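Ornithine carbamoyltransferase (Gloeobacter violaceus, PDB 3GD5) probably catalyses the reversible transfer of the carbamoyl group from carbamoyl phosphate to ornithine, giving citrulline and phosphate in arginine biosynthesis. Local coordinates at residues L16-D21 with L173-A178; R110-T115 with L132-H137; N167-S172 with Y230-T235. One frame throughout, in Å; residues are numbered along the deposited sequence.

Interaction 1 (L16-D21 with L173-A178); sequences LLSLDD and LLLGCA
The loop leading to helix 24-39 first folds on itself and then leans on helix 168-180. At Leu17 the backbone N starts the fold, giving its hydrogen to Asp21 OD2 at 2.8 Å; Ser18 N adds a second bond to that same oxygen, well above the carboxylate plane, so Asp21 ties the loop together from its far end. Ser18 sends OG anti to its own backbone N and back over the chain, where it accepts from Asp20 N in an ST turn; its strongest partner is Glu136, and its one touch on the helix is Leu175 CD1, 4.0 Å from OG. Leu19 makes the tightest approach. With CG anti to the backbone N (chi1 -160°), its CD2 is driven onto the bare backbone of Gly176, only 3.2 Å from Gly176 CA, which is tighter than ordinary van der Waals contact. A beta carbon on Gly176 would stand 2.8 Å from Leu19 CD2, so this closeness depends on the missing side chain. Asp20 comes next, and here Leu175 reaches across the gap: with CG anti to the carbonyl carbon (chi1 -62°), Leu175 brings CD1 to 3.9 Å from Asp20 CB, and the same methyl lies 4.2 Å from Leu19 CB. Between the two segments themselves the contact is thus packing without polar bonds, methyls against backbone, CB and the Ser18 hydroxyl, joining the carbamoyl-phosphate and ornithine halves of the chain, while the charge of Asp20 is paired in salt bridges with Lys179 of helix 168-180 and Arg201 of helix 196-209.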
ATOM      1  N   LEU A  16       2.269 -33.043  15.488  1.00 40.25           N
ATOM      2  CA  LEU A  16       3.701 -32.805  15.639  1.00 39.60           C
ATOM      3  C   LEU A  16       3.822 -31.297  15.742  1.00 39.65           C
ATOM      4  O   LEU A  16       4.139 -30.627  14.763  1.00 40.21           O
ATOM      5  CB  LEU A  16       4.512 -33.300  14.433  1.00 38.75           C
ATOM      6  CG  LEU A  16       5.990 -32.876  14.507  1.00 39.23           C
ATOM      7  CD1 LEU A  16       6.605 -33.380  15.813  1.00 39.89           C
ATOM      8  CD2 LEU A  16       6.762 -33.409  13.318  1.00 39.24           C
ATOM      9  N   LEU A  17       3.538 -30.782  16.935  1.00 39.44           N
ATOM     10  CA  LEU A  17       3.579 -29.353  17.238  1.00 39.62           C
ATOM     11  C   LEU A  17       4.936 -28.944  17.774  1.00 41.25           C
ATOM     12  O   LEU A  17       5.407 -27.833  17.531  1.00 40.53           O
ATOM     13  CB  LEU A  17       2.529 -29.023  18.298  1.00 38.87           C
ATOM     14  CG  LEU A  17       1.090 -28.805  17.842  1.00 41.58           C
ATOM     15  CD1 LEU A  17       0.753 -29.757  16.717  1.00 41.31           C
ATOM     16  CD2 LEU A  17       0.155 -28.966  19.026  1.00 38.80           C
ATOM     17  N   SER A  18       5.539 -29.863  18.519  1.00 41.67           N
ATOM     18  CA  SER A  18       6.833 -29.670  19.149  1.00 40.54           C
ATOM     19  C   SER A  18       7.618 -30.949  18.953  1.00 40.51           C
ATOM     20  O   SER A  18       7.034 -32.030  18.867  1.00 39.44           O
ATOM     21  CB  SER A  18       6.633 -29.410  20.645  1.00 41.60           C
ATOM     22  OG  SER A  18       7.808 -29.684  21.382  1.00 40.26           O
ATOM     23  N   LEU A  19       8.939 -30.841  18.862  1.00 41.02           N
ATOM     24  CA  LEU A  19       9.739 -32.041  18.685  1.00 41.91           C
ATOM     25  C   LEU A  19       9.529 -32.926  19.918  1.00 42.75           C
ATOM     26  O   LEU A  19       9.710 -34.141  19.864  1.00 43.78           O
ATOM     27  CB  LEU A  19      11.220 -31.692  18.536  1.00 39.73           C
ATOM     28  CG  LEU A  19      12.062 -32.791  17.870  1.00 42.20           C
ATOM     29  CD1 LEU A  19      11.553 -33.062  16.452  1.00 41.38           C
ATOM     30  CD2 LEU A  19      13.505 -32.358  17.809  1.00 40.48           C
ATOM     31  N   ASP A  20       9.125 -32.308  21.022  1.00 42.94           N
ATOM     32  CA  ASP A  20       8.895 -33.039  22.259  1.00 43.97           C
ATOM     33  C   ASP A  20       7.586 -33.830  22.239  1.00 44.67           C
ATOM     34  O   ASP A  20       7.152 -34.346  23.269  1.00 44.92           O
ATOM     35  CB  ASP A  20       8.907 -32.081  23.449  1.00 42.78           C
ATOM     36  CG  ASP A  20       9.237 -32.785  24.757  1.00 44.30           C
ATOM     37  OD1 ASP A  20       9.970 -33.796  24.722  1.00 41.09           O
ATOM     38  OD2 ASP A  20       8.781 -32.317  25.821  1.00 45.90           O
ATOM     39  N   ASP A  21       6.959 -33.917  21.070  1.00 44.21           N
ATOM     40  CA  ASP A  21       5.720 -34.676  20.931  1.00 44.71           C
ATOM     41  C   ASP A  21       6.116 -36.092  20.571  1.00 44.39           C
ATOM     42  O   ASP A  21       5.285 -36.990  20.498  1.00 44.80           O
ATOM     43  CB  ASP A  21       4.834 -34.101  19.818  1.00 45.06           C
ATOM     44  CG  ASP A  21       4.178 -32.797  20.212  1.00 45.87           C
ATOM     45  OD1 ASP A  21       4.301 -32.404  21.391  1.00 47.37           O
ATOM     46  OD2 ASP A  21       3.532 -32.170  19.348  1.00 45.47           O
ATOM     47  N   LEU A 173      16.680 -28.268  18.109  1.00 38.54           N
ATOM     48  CA  LEU A 173      17.937 -29.014  18.059  1.00 40.67           C
ATOM     49  C   LEU A 173      18.244 -29.547  19.455  1.00 41.47           C
ATOM     50  O   LEU A 173      18.748 -30.657  19.607  1.00 43.23           O
ATOM     51  CB  LEU A 173      19.089 -28.119  17.575  1.00 37.70           C
ATOM     52  CG  LEU A 173      19.190 -27.885  16.061  1.00 37.02           C
ATOM     53  CD1 LEU A 173      20.214 -26.794  15.768  1.00 37.69           C
ATOM     54  CD2 LEU A 173      19.579 -29.171  15.373  1.00 36.57           C
ATOM     55  N   LEU A 174      17.930 -28.744  20.468  1.00 41.91           N
ATOM     56  CA  LEU A 174      18.147 -29.128  21.856  1.00 43.71           C
ATOM     57  C   LEU A 174      17.346 -30.386  22.184  1.00 44.36           C
ATOM     58  O   LEU A 174      17.897 -31.372  22.682  1.00 45.30           O
ATOM     59  CB  LEU A 174      17.747 -27.984  22.800  1.00 41.37           C
ATOM     60  CG  LEU A 174      18.702 -26.783  22.820  1.00 43.16           C
ATOM     61  CD1 LEU A 174      18.175 -25.683  23.734  1.00 40.65           C
ATOM     62  CD2 LEU A 174      20.082 -27.246  23.279  1.00 43.48           C
ATOM     63  N   LEU A 175      16.051 -30.355  21.893  1.00 43.71           N
ATOM     64  CA  LEU A 175      15.189 -31.502  22.161  1.00 43.12           C
ATOM     65  C   LEU A 175      15.564 -32.692  21.290  1.00 44.72           C
ATOM     66  O   LEU A 175      15.568 -33.835  21.754  1.00 45.02           O
ATOM     67  CB  LEU A 175      13.732 -31.148  21.900  1.00 41.27           C
ATOM     68  CG  LEU A 175      13.104 -30.044  22.745  1.00 40.58           C
ATOM     69  CD1 LEU A 175      11.724 -29.747  22.186  1.00 40.65           C
ATOM     70  CD2 LEU A 175      13.035 -30.466  24.224  1.00 38.31           C
ATOM     71  N   GLY A 176      15.877 -32.412  20.028  1.00 44.44           N
ATOM     72  CA  GLY A 176      16.229 -33.464  19.089  1.00 44.26           C
ATOM     73  C   GLY A 176      17.551 -34.153  19.350  1.00 45.41           C
ATOM     74  O   GLY A 176      17.628 -35.381  19.330  1.00 45.22           O
ATOM     75  N   CYS A 177      18.598 -33.367  19.574  1.00 45.87           N
ATOM     76  CA  CYS A 177      19.910 -33.932  19.838  1.00 48.02           C
ATOM     77  C   CYS A 177      19.827 -34.832  21.064  1.00 48.51           C
ATOM     78  O   CYS A 177      20.131 -36.019  20.990  1.00 50.23           O
ATOM     79  CB  CYS A 177      20.938 -32.813  20.048  1.00 46.65           C
ATOM     80  SG  CYS A 177      21.409 -31.987  18.495  1.00 47.38           S
ATOM     81  N   ALA A 178      19.389 -34.271  22.182  1.00 48.46           N
ATOM     82  CA  ALA A 178      19.258 -35.037  23.409  1.00 49.51           C
ATOM     83  C   ALA A 178      18.545 -36.359  23.153  1.00 50.41           C
ATOM     84  O   ALA A 178      19.026 -37.419  23.561  1.00 50.72           O
ATOM     85  CB  ALA A 178      18.495 -34.228  24.451  1.00 49.24           C
TER

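Interaction 2 (R110-T115 with L132-H137); sequences RTFAQT and LTDHEH
Arg110 ends strand 106-110 and forms a parallel bridge with Leu132, and its side chain runs beside that leucine, both pointing the same way. CB lies near the Leu132 carbonyl; one atom on, Arg110 CG touches Leu132 CB at 3.7 Å, and CD and NE follow along the same carbon. Bends at chi2 (-143°) and chi3 (59°) then lay the guanidinium over the leucine tip, with Leu132 CD1 3.9 Å above the guanidinium plane and over its centre. The acid of Asp134 stays apart, Arg110 NH2 and Asp134 OD2 being 5.6 Å from each other.

Beyond the bridge, the backbones go on side by side. Thr111 N makes a weak hydrogen bond to Leu132 O, Thr133 CA points its hydrogen at Thr111 O over 3.2 Å, and Asp134 N appears to bond Phe112 O. Thr133 is the polar hub: OG1, in the crowded position between backbone N and carbonyl carbon, donates to Gln114 OE1 at 2.7 Å, nearly along the C=O axis, and accepts from Glu136 N at 3.1 Å in an ST motif, with a weaker third bond from His135 N. Gln114 swings its chain at chi2 (76°) to get there, and its NE2 holds Leu17 O.

Arg110 and His137 belong, by similarity, to the carbamoyl phosphate site. The leucine methyl over one face of the guanidinium, with the acid of Asp134 standing off, is consistent with a group that keeps its positive charge for phosphate, while the threonine hub probably helps to hold the loop leading to His137.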
ATOM      1  N   ARG A 110       2.167 -22.622   9.624  1.00 43.16           N
ATOM      2  CA  ARG A 110       3.168 -21.652  10.035  1.00 45.87           C
ATOM      3  C   ARG A 110       2.527 -20.473  10.754  1.00 46.66           C
ATOM      4  O   ARG A 110       1.843 -19.668  10.125  1.00 45.59           O
ATOM      5  CB  ARG A 110       3.888 -21.086   8.817  1.00 48.47           C
ATOM      6  CG  ARG A 110       5.221 -21.698   8.496  1.00 54.52           C
ATOM      7  CD  ARG A 110       6.144 -20.604   7.991  1.00 56.27           C
ATOM      8  NE  ARG A 110       6.292 -19.563   9.004  1.00 59.53           N
ATOM      9  CZ  ARG A 110       7.104 -18.514   8.898  1.00 61.46           C
ATOM     10  NH1 ARG A 110       7.852 -18.346   7.811  1.00 59.69           N
ATOM     11  NH2 ARG A 110       7.187 -17.647   9.900  1.00 62.44           N
ATOM     12  N   THR A 111       2.737 -20.369  12.060  1.00 47.20           N
ATOM     13  CA  THR A 111       2.207 -19.233  12.815  1.00 49.15           C
ATOM     14  C   THR A 111       3.383 -18.627  13.551  1.00 47.52           C
ATOM     15  O   THR A 111       4.514 -19.088  13.409  1.00 47.74           O
ATOM     16  CB  THR A 111       1.150 -19.636  13.870  1.00 49.45           C
ATOM     17  OG1 THR A 111       1.723 -20.577  14.787  1.00 53.08           O
ATOM     18  CG2 THR A 111      -0.064 -20.240  13.214  1.00 49.84           C
ATOM     19  N   PHE A 112       3.116 -17.592  14.333  1.00 48.10           N
ATOM     20  CA  PHE A 112       4.163 -16.941  15.100  1.00 50.31           C
ATOM     21  C   PHE A 112       4.123 -17.492  16.517  1.00 49.91           C
ATOM     22  O   PHE A 112       5.143 -17.890  17.076  1.00 50.65           O
ATOM     23  CB  PHE A 112       3.944 -15.424  15.105  1.00 52.33           C
ATOM     24  CG  PHE A 112       3.957 -14.812  13.735  1.00 54.70           C
ATOM     25  CD1 PHE A 112       5.124 -14.807  12.975  1.00 56.10           C
ATOM     26  CD2 PHE A 112       2.793 -14.289  13.182  1.00 55.90           C
ATOM     27  CE1 PHE A 112       5.136 -14.290  11.677  1.00 56.95           C
ATOM     28  CE2 PHE A 112       2.790 -13.771  11.886  1.00 58.21           C
ATOM     29  CZ  PHE A 112       3.966 -13.773  11.130  1.00 57.95           C
ATOM     30  N   ALA A 113       2.934 -17.531  17.094  1.00 49.56           N
ATOM     31  CA  ALA A 113       2.794 -18.040  18.448  1.00 49.56           C
ATOM     32  C   ALA A 113       2.463 -19.530  18.467  1.00 48.36           C
ATOM     33  O   ALA A 113       1.586 -19.993  17.740  1.00 48.00           O
ATOM     34  CB  ALA A 113       1.717 -17.253  19.188  1.00 50.49           C
ATOM     35  N   GLN A 114       3.178 -20.274  19.304  1.00 47.56           N
ATOM     36  CA  GLN A 114       2.959 -21.705  19.447  1.00 48.00           C
ATOM     37  C   GLN A 114       1.512 -21.928  19.884  1.00 48.69           C
ATOM     38  O   GLN A 114       0.856 -22.875  19.454  1.00 49.25           O
ATOM     39  CB  GLN A 114       3.905 -22.276  20.513  1.00 47.24           C
ATOM     40  CG  GLN A 114       3.897 -23.795  20.643  1.00 46.06           C
ATOM     41  CD  GLN A 114       4.649 -24.483  19.516  1.00 46.55           C
ATOM     42  OE1 GLN A 114       5.482 -23.869  18.858  1.00 48.60           O
ATOM     43  NE2 GLN A 114       4.373 -25.765  19.304  1.00 44.54           N
ATOM     44  N   THR A 115       1.019 -21.039  20.737  1.00 49.83           N
ATOM     45  CA  THR A 115      -0.341 -21.156  21.244  1.00 52.36           C
ATOM     46  C   THR A 115      -1.390 -21.157  20.135  1.00 51.57           C
ATOM     47  O   THR A 115      -2.338 -21.944  20.176  1.00 51.54           O
ATOM     48  CB  THR A 115      -0.656 -20.034  22.272  1.00 53.14           C
ATOM     49  OG1 THR A 115      -1.982 -20.215  22.783  1.00 57.23           O
ATOM     50  CG2 THR A 115      -0.541 -18.661  21.635  1.00 52.95           C
ATOM     51  N   LEU A 132       6.411 -24.231  11.199  1.00 35.94           N
ATOM     52  CA  LEU A 132       7.346 -23.280  11.782  1.00 35.72           C
ATOM     53  C   LEU A 132       6.607 -22.292  12.684  1.00 35.42           C
ATOM     54  O   LEU A 132       5.544 -21.785  12.319  1.00 34.15           O
ATOM     55  CB  LEU A 132       8.079 -22.500  10.679  1.00 38.74           C
ATOM     56  CG  LEU A 132       9.476 -21.946  10.994  1.00 42.09           C
ATOM     57  CD1 LEU A 132       9.994 -21.143   9.809  1.00 42.61           C
ATOM     58  CD2 LEU A 132       9.427 -21.077  12.231  1.00 44.33           C
ATOM     59  N   THR A 133       7.156 -22.041  13.872  1.00 33.69           N
ATOM     60  CA  THR A 133       6.580 -21.058  14.786  1.00 33.90           C
ATOM     61  C   THR A 133       7.743 -20.286  15.389  1.00 33.49           C
ATOM     62  O   THR A 133       8.911 -20.622  15.167  1.00 34.42           O
ATOM     63  CB  THR A 133       5.746 -21.686  15.956  1.00 34.71           C
ATOM     64  OG1 THR A 133       6.609 -22.435  16.819  1.00 33.76           O
ATOM     65  CG2 THR A 133       4.632 -22.590  15.419  1.00 28.45           C
ATOM     66  N   ASP A 134       7.436 -19.243  16.139  1.00 34.04           N
ATOM     67  CA  ASP A 134       8.493 -18.466  16.774  1.00 37.54           C
ATOM     68  C   ASP A 134       9.224 -19.321  17.812  1.00 38.60           C
ATOM     69  O   ASP A 134      10.385 -19.063  18.126  1.00 40.00           O
ATOM     70  CB  ASP A 134       7.906 -17.225  17.453  1.00 38.74           C
ATOM     71  CG  ASP A 134       7.510 -16.137  16.456  1.00 42.35           C
ATOM     72  OD1 ASP A 134       6.737 -15.237  16.844  1.00 44.63           O
ATOM     73  OD2 ASP A 134       7.978 -16.172  15.293  1.00 43.64           O
ATOM     74  N   HIS A 135       8.545 -20.353  18.315  1.00 38.07           N
ATOM     75  CA  HIS A 135       9.100 -21.228  19.338  1.00 39.38           C
ATOM     76  C   HIS A 135       9.903 -22.447  18.870  1.00 38.56           C
ATOM     77  O   HIS A 135      10.921 -22.781  19.479  1.00 39.27           O
ATOM     78  CB  HIS A 135       7.976 -21.714  20.257  1.00 39.93           C
ATOM     79  CG  HIS A 135       8.470 -22.360  21.512  1.00 43.36           C
ATOM     80  ND1 HIS A 135       9.160 -21.664  22.483  1.00 43.35           N
ATOM     81  CD2 HIS A 135       8.403 -23.643  21.942  1.00 44.49           C
ATOM     82  CE1 HIS A 135       9.498 -22.489  23.456  1.00 45.76           C
ATOM     83  NE2 HIS A 135       9.052 -23.696  23.153  1.00 47.73           N
ATOM     84  N   GLU A 136       9.452 -23.117  17.810  1.00 35.70           N
ATOM     85  CA  GLU A 136      10.141 -24.316  17.325  1.00 35.30           C
ATOM     86  C   GLU A 136      10.061 -24.544  15.818  1.00 34.76           C
ATOM     87  O   GLU A 136       9.321 -23.868  15.108  1.00 35.18           O
ATOM     88  CB  GLU A 136       9.582 -25.564  18.027  1.00 35.34           C
ATOM     89  CG  GLU A 136      10.489 -26.155  19.092  1.00 35.65           C
ATOM     90  CD  GLU A 136      10.004 -27.505  19.592  1.00 35.22           C
ATOM     91  OE1 GLU A 136       9.271 -27.541  20.600  1.00 35.29           O
ATOM     92  OE2 GLU A 136      10.347 -28.531  18.970  1.00 36.14           O
ATOM     93  N   HIS A 137      10.828 -25.521  15.347  1.00 33.90           N
ATOM     94  CA  HIS A 137      10.863 -25.884  13.935  1.00 33.81           C
ATOM     95  C   HIS A 137      11.253 -27.363  13.887  1.00 33.31           C
ATOM     96  O   HIS A 137      12.349 -27.725  13.455  1.00 31.77           O
ATOM     97  CB  HIS A 137      11.896 -25.023  13.190  1.00 33.90           C
ATOM     98  CG  HIS A 137      11.759 -25.070  11.700  1.00 32.90           C
ATOM     99  ND1 HIS A 137      12.516 -24.283  10.856  1.00 34.88           N
ATOM    100  CD2 HIS A 137      10.942 -25.793  10.903  1.00 31.90           C
ATOM    101  CE1 HIS A 137      12.168 -24.519   9.603  1.00 31.86           C
ATOM    102  NE2 HIS A 137      11.214 -25.431   9.604  1.00 36.63           N
TER

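Interaction 3 (N167-S172 with Y230-T235); sequences NNVAHS and YTDVWT
The start of helix 168-180 meets the strand-end loop after 228-231 in the Rossmann-like ornithine-binding domain, where Asn168 and Asp232 are ornithine ligands by similarity. Asn167 is the N-cap of that helix. Its CG sits in the crowded position between backbone N and carbonyl carbon (chi1 54°), which turns OD1 back on the first turn: Ala170 N donates to Asn167 OD1 at 3.1 Å, nearly along the C=O axis, and Val169 N adds a weak bond. The other branch of the amide faces the loop, and Asn167 ND2 gives a weak, bent hydrogen bond to Asp232 OD2 at 3.1 Å, the amide and carboxylate planes being 57° apart. The second oxygen is held by the backbone N of the next residue, Val233 N lying 2.5 Å from Asp232 OD1 and above the carboxylate plane. Val169 packs alongside, one residue into the helix beyond Asn168: both its methyls, CG1 and CG2, lie 3.8 Å from Asp232 OD2, and CG2 is also 4.2 Å from Tyr230 CE1. Tyr230 carries its hydroxyl on to Asp144. The nearby helix start and the ND2 hydrogen would probably favour the charged form of Asp232. An alanine here in place of Asn167 would probably loosen the first turn and the hold on Asp232, since it removes the OD1 cap and the ND2 donor together. Strand 228-231 lies in the parallel sheet between 159-163 and 268-271; Tyr162 of strand 159-163 touches Asn167, Val169 and Asp232, and Cys272, beyond strand 268-271, meets Asp232 from the loop there.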
ATOM      1  N   ASN A 167      17.096 -19.525  18.919  1.00 41.04           N
ATOM      2  CA  ASN A 167      15.766 -19.408  18.338  1.00 39.79           C
ATOM      3  C   ASN A 167      14.995 -20.715  18.249  1.00 39.08           C
ATOM      4  O   ASN A 167      15.318 -21.695  18.913  1.00 39.63           O
ATOM      5  CB  ASN A 167      15.895 -18.827  16.936  1.00 39.49           C
ATOM      6  CG  ASN A 167      16.864 -19.621  16.073  1.00 39.97           C
ATOM      7  OD1 ASN A 167      17.212 -20.763  16.396  1.00 39.36           O
ATOM      8  ND2 ASN A 167      17.298 -19.026  14.966  1.00 39.07           N
ATOM      9  N   ASN A 168      13.979 -20.716  17.389  1.00 38.53           N
ATOM     10  CA  ASN A 168      13.150 -21.889  17.192  1.00 37.02           C
ATOM     11  C   ASN A 168      13.922 -23.146  16.802  1.00 35.33           C
ATOM     12  O   ASN A 168      13.633 -24.217  17.327  1.00 36.62           O
ATOM     13  CB  ASN A 168      12.036 -21.618  16.160  1.00 35.68           C
ATOM     14  CG  ASN A 168      12.505 -20.787  14.965  1.00 37.84           C
ATOM     15  OD1 ASN A 168      13.685 -20.799  14.591  1.00 34.91           O
ATOM     16  ND2 ASN A 168      11.565 -20.072  14.347  1.00 33.92           N
ATOM     17  N   VAL A 169      14.901 -23.038  15.908  1.00 34.69           N
ATOM     18  CA  VAL A 169      15.646 -24.231  15.500  1.00 34.94           C
ATOM     19  C   VAL A 169      16.595 -24.699  16.606  1.00 33.54           C
ATOM     20  O   VAL A 169      16.798 -25.895  16.790  1.00 30.91           O
ATOM     21  CB  VAL A 169      16.438 -24.014  14.178  1.00 34.49           C
ATOM     22  CG1 VAL A 169      15.566 -23.290  13.170  1.00 37.82           C
ATOM     23  CG2 VAL A 169      17.711 -23.248  14.431  1.00 40.00           C
ATOM     24  N   ALA A 170      17.172 -23.752  17.337  1.00 33.44           N
ATOM     25  CA  ALA A 170      18.060 -24.085  18.439  1.00 34.90           C
ATOM     26  C   ALA A 170      17.234 -24.917  19.412  1.00 36.16           C
ATOM     27  O   ALA A 170      17.680 -25.970  19.873  1.00 36.82           O
ATOM     28  CB  ALA A 170      18.555 -22.810  19.121  1.00 36.15           C
ATOM     29  N   HIS A 171      16.022 -24.440  19.707  1.00 36.71           N
ATOM     30  CA  HIS A 171      15.097 -25.132  20.610  1.00 38.44           C
ATOM     31  C   HIS A 171      14.832 -26.563  20.163  1.00 39.39           C
ATOM     32  O   HIS A 171      14.873 -27.496  20.966  1.00 39.15           O
ATOM     33  CB  HIS A 171      13.755 -24.406  20.664  1.00 36.87           C
ATOM     34  CG  HIS A 171      13.779 -23.141  21.457  1.00 36.96           C
ATOM     35  ND1 HIS A 171      12.749 -22.227  21.426  1.00 35.80           N
ATOM     36  CD2 HIS A 171      14.703 -22.637  22.308  1.00 36.49           C
ATOM     37  CE1 HIS A 171      13.035 -21.215  22.224  1.00 35.29           C
ATOM     38  NE2 HIS A 171      14.217 -21.439  22.771  1.00 37.36           N
ATOM     39  N   SER A 172      14.538 -26.728  18.878  1.00 38.23           N
ATOM     40  CA  SER A 172      14.261 -28.049  18.351  1.00 39.71           C
ATOM     41  C   SER A 172      15.524 -28.903  18.291  1.00 40.16           C
ATOM     42  O   SER A 172      15.448 -30.123  18.399  1.00 39.37           O
ATOM     43  CB  SER A 172      13.620 -27.947  16.963  1.00 38.54           C
ATOM     44  OG  SER A 172      12.291 -27.460  17.054  1.00 39.14           O
ATOM     45  N   TYR A 230      26.551 -25.802  13.583  1.00 38.48           N
ATOM     46  CA  TYR A 230      25.250 -25.384  13.087  1.00 38.35           C
ATOM     47  C   TYR A 230      24.974 -23.921  13.379  1.00 40.02           C
ATOM     48  O   TYR A 230      25.279 -23.421  14.462  1.00 39.85           O
ATOM     49  CB  TYR A 230      24.169 -26.237  13.755  1.00 37.31           C
ATOM     50  CG  TYR A 230      22.826 -26.269  13.059  1.00 37.01           C
ATOM     51  CD1 TYR A 230      22.029 -25.126  12.957  1.00 37.65           C
ATOM     52  CD2 TYR A 230      22.333 -27.462  12.533  1.00 36.51           C
ATOM     53  CE1 TYR A 230      20.770 -25.177  12.350  1.00 35.02           C
ATOM     54  CE2 TYR A 230      21.087 -27.525  11.928  1.00 37.03           C
ATOM     55  CZ  TYR A 230      20.309 -26.382  11.835  1.00 37.31           C
ATOM     56  OH  TYR A 230      19.085 -26.456  11.194  1.00 38.99           O
ATOM     57  N   THR A 231      24.398 -23.231  12.406  1.00 40.30           N
ATOM     58  CA  THR A 231      24.057 -21.835  12.605  1.00 39.42           C
ATOM     59  C   THR A 231      22.833 -21.468  11.785  1.00 39.79           C
ATOM     60  O   THR A 231      22.378 -22.240  10.941  1.00 37.72           O
ATOM     61  CB  THR A 231      25.221 -20.899  12.251  1.00 38.45           C
ATOM     62  OG1 THR A 231      24.935 -19.591  12.758  1.00 37.32           O
ATOM     63  CG2 THR A 231      25.425 -20.833  10.749  1.00 36.39           C
ATOM     64  N   ASP A 232      22.313 -20.275  12.044  1.00 41.41           N
ATOM     65  CA  ASP A 232      21.115 -19.787  11.385  1.00 41.29           C
ATOM     66  C   ASP A 232      21.250 -18.276  11.348  1.00 42.11           C
ATOM     67  O   ASP A 232      22.183 -17.726  11.934  1.00 40.93           O
ATOM     68  CB  ASP A 232      19.901 -20.203  12.219  1.00 43.01           C
ATOM     69  CG  ASP A 232      18.576 -19.911  11.536  1.00 44.88           C
ATOM     70  OD1 ASP A 232      18.570 -19.390  10.399  1.00 46.23           O
ATOM     71  OD2 ASP A 232      17.532 -20.215  12.154  1.00 45.54           O
ATOM     72  N   VAL A 233      20.331 -17.602  10.662  1.00 41.57           N
ATOM     73  CA  VAL A 233      20.387 -16.149  10.576  1.00 43.03           C
ATOM     74  C   VAL A 233      20.274 -15.494  11.957  1.00 42.98           C
ATOM     75  O   VAL A 233      19.582 -16.004  12.836  1.00 42.77           O
ATOM     76  CB  VAL A 233      19.267 -15.611   9.666  1.00 43.89           C
ATOM     77  CG1 VAL A 233      19.114 -14.108   9.872  1.00 48.59           C
ATOM     78  CG2 VAL A 233      19.601 -15.909   8.201  1.00 43.13           C
ATOM     79  N   TRP A 234      20.961 -14.370  12.143  1.00 43.43           N
ATOM     80  CA  TRP A 234      20.916 -13.657  13.414  1.00 45.08           C
ATOM     81  C   TRP A 234      19.506 -13.132  13.692  1.00 46.53           C
ATOM     82  O   TRP A 234      18.692 -12.980  12.781  1.00 46.79           O
ATOM     83  CB  TRP A 234      21.912 -12.487  13.423  1.00 44.59           C
ATOM     84  CG  TRP A 234      23.363 -12.897  13.305  1.00 44.11           C
ATOM     85  CD1 TRP A 234      23.910 -14.097  13.666  1.00 44.11           C
ATOM     86  CD2 TRP A 234      24.455 -12.087  12.834  1.00 44.45           C
ATOM     87  NE1 TRP A 234      25.271 -14.086  13.449  1.00 44.62           N
ATOM     88  CE2 TRP A 234      25.631 -12.866  12.939  1.00 44.30           C
ATOM     89  CE3 TRP A 234      24.552 -10.778  12.333  1.00 43.95           C
ATOM     90  CZ2 TRP A 234      26.892 -12.381  12.562  1.00 44.10           C
ATOM     91  CZ3 TRP A 234      25.809 -10.294  11.957  1.00 44.01           C
ATOM     92  CH2 TRP A 234      26.961 -11.097  12.076  1.00 44.47           C
ATOM     93  N   THR A 235      19.237 -12.847  14.960  1.00 47.73           N
ATOM     94  CA  THR A 235      17.940 -12.347  15.391  1.00 49.40           C
ATOM     95  C   THR A 235      17.369 -11.261  14.472  1.00 48.83           C
ATOM     96  O   THR A 235      18.088 -10.372  14.016  1.00 48.22           O
ATOM     97  CB  THR A 235      18.031 -11.788  16.823  1.00 49.81           C
ATOM     98  OG1 THR A 235      16.713 -11.559  17.328  1.00 50.91           O
ATOM     99  CG2 THR A 235      18.808 -10.471  16.837  1.00 50.64           C
TER

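Overall arrangement
From the N terminus, residues 16-21 open the longest loop, which interaction 1 closes only when helix 168-180 arrives. Within that span interaction 2 closes a short loop of its own, from the end of strand 106-110 through helix 114-124 to the run-in to helix 138-152. Interaction 3 opens after it, on the first turn of helix 168-180, and closes past strand 228-231, so it crosses interaction 1. Glu136 joins interactions 1 and 2 through Ser18 OG and Leu19 N; His171 and Asn168 bond the carbonyls of His135 and Thr133, joining 2 to 3. Helix 168-180 thus ties the carbamoyl-phosphate domain to the ornithine domain.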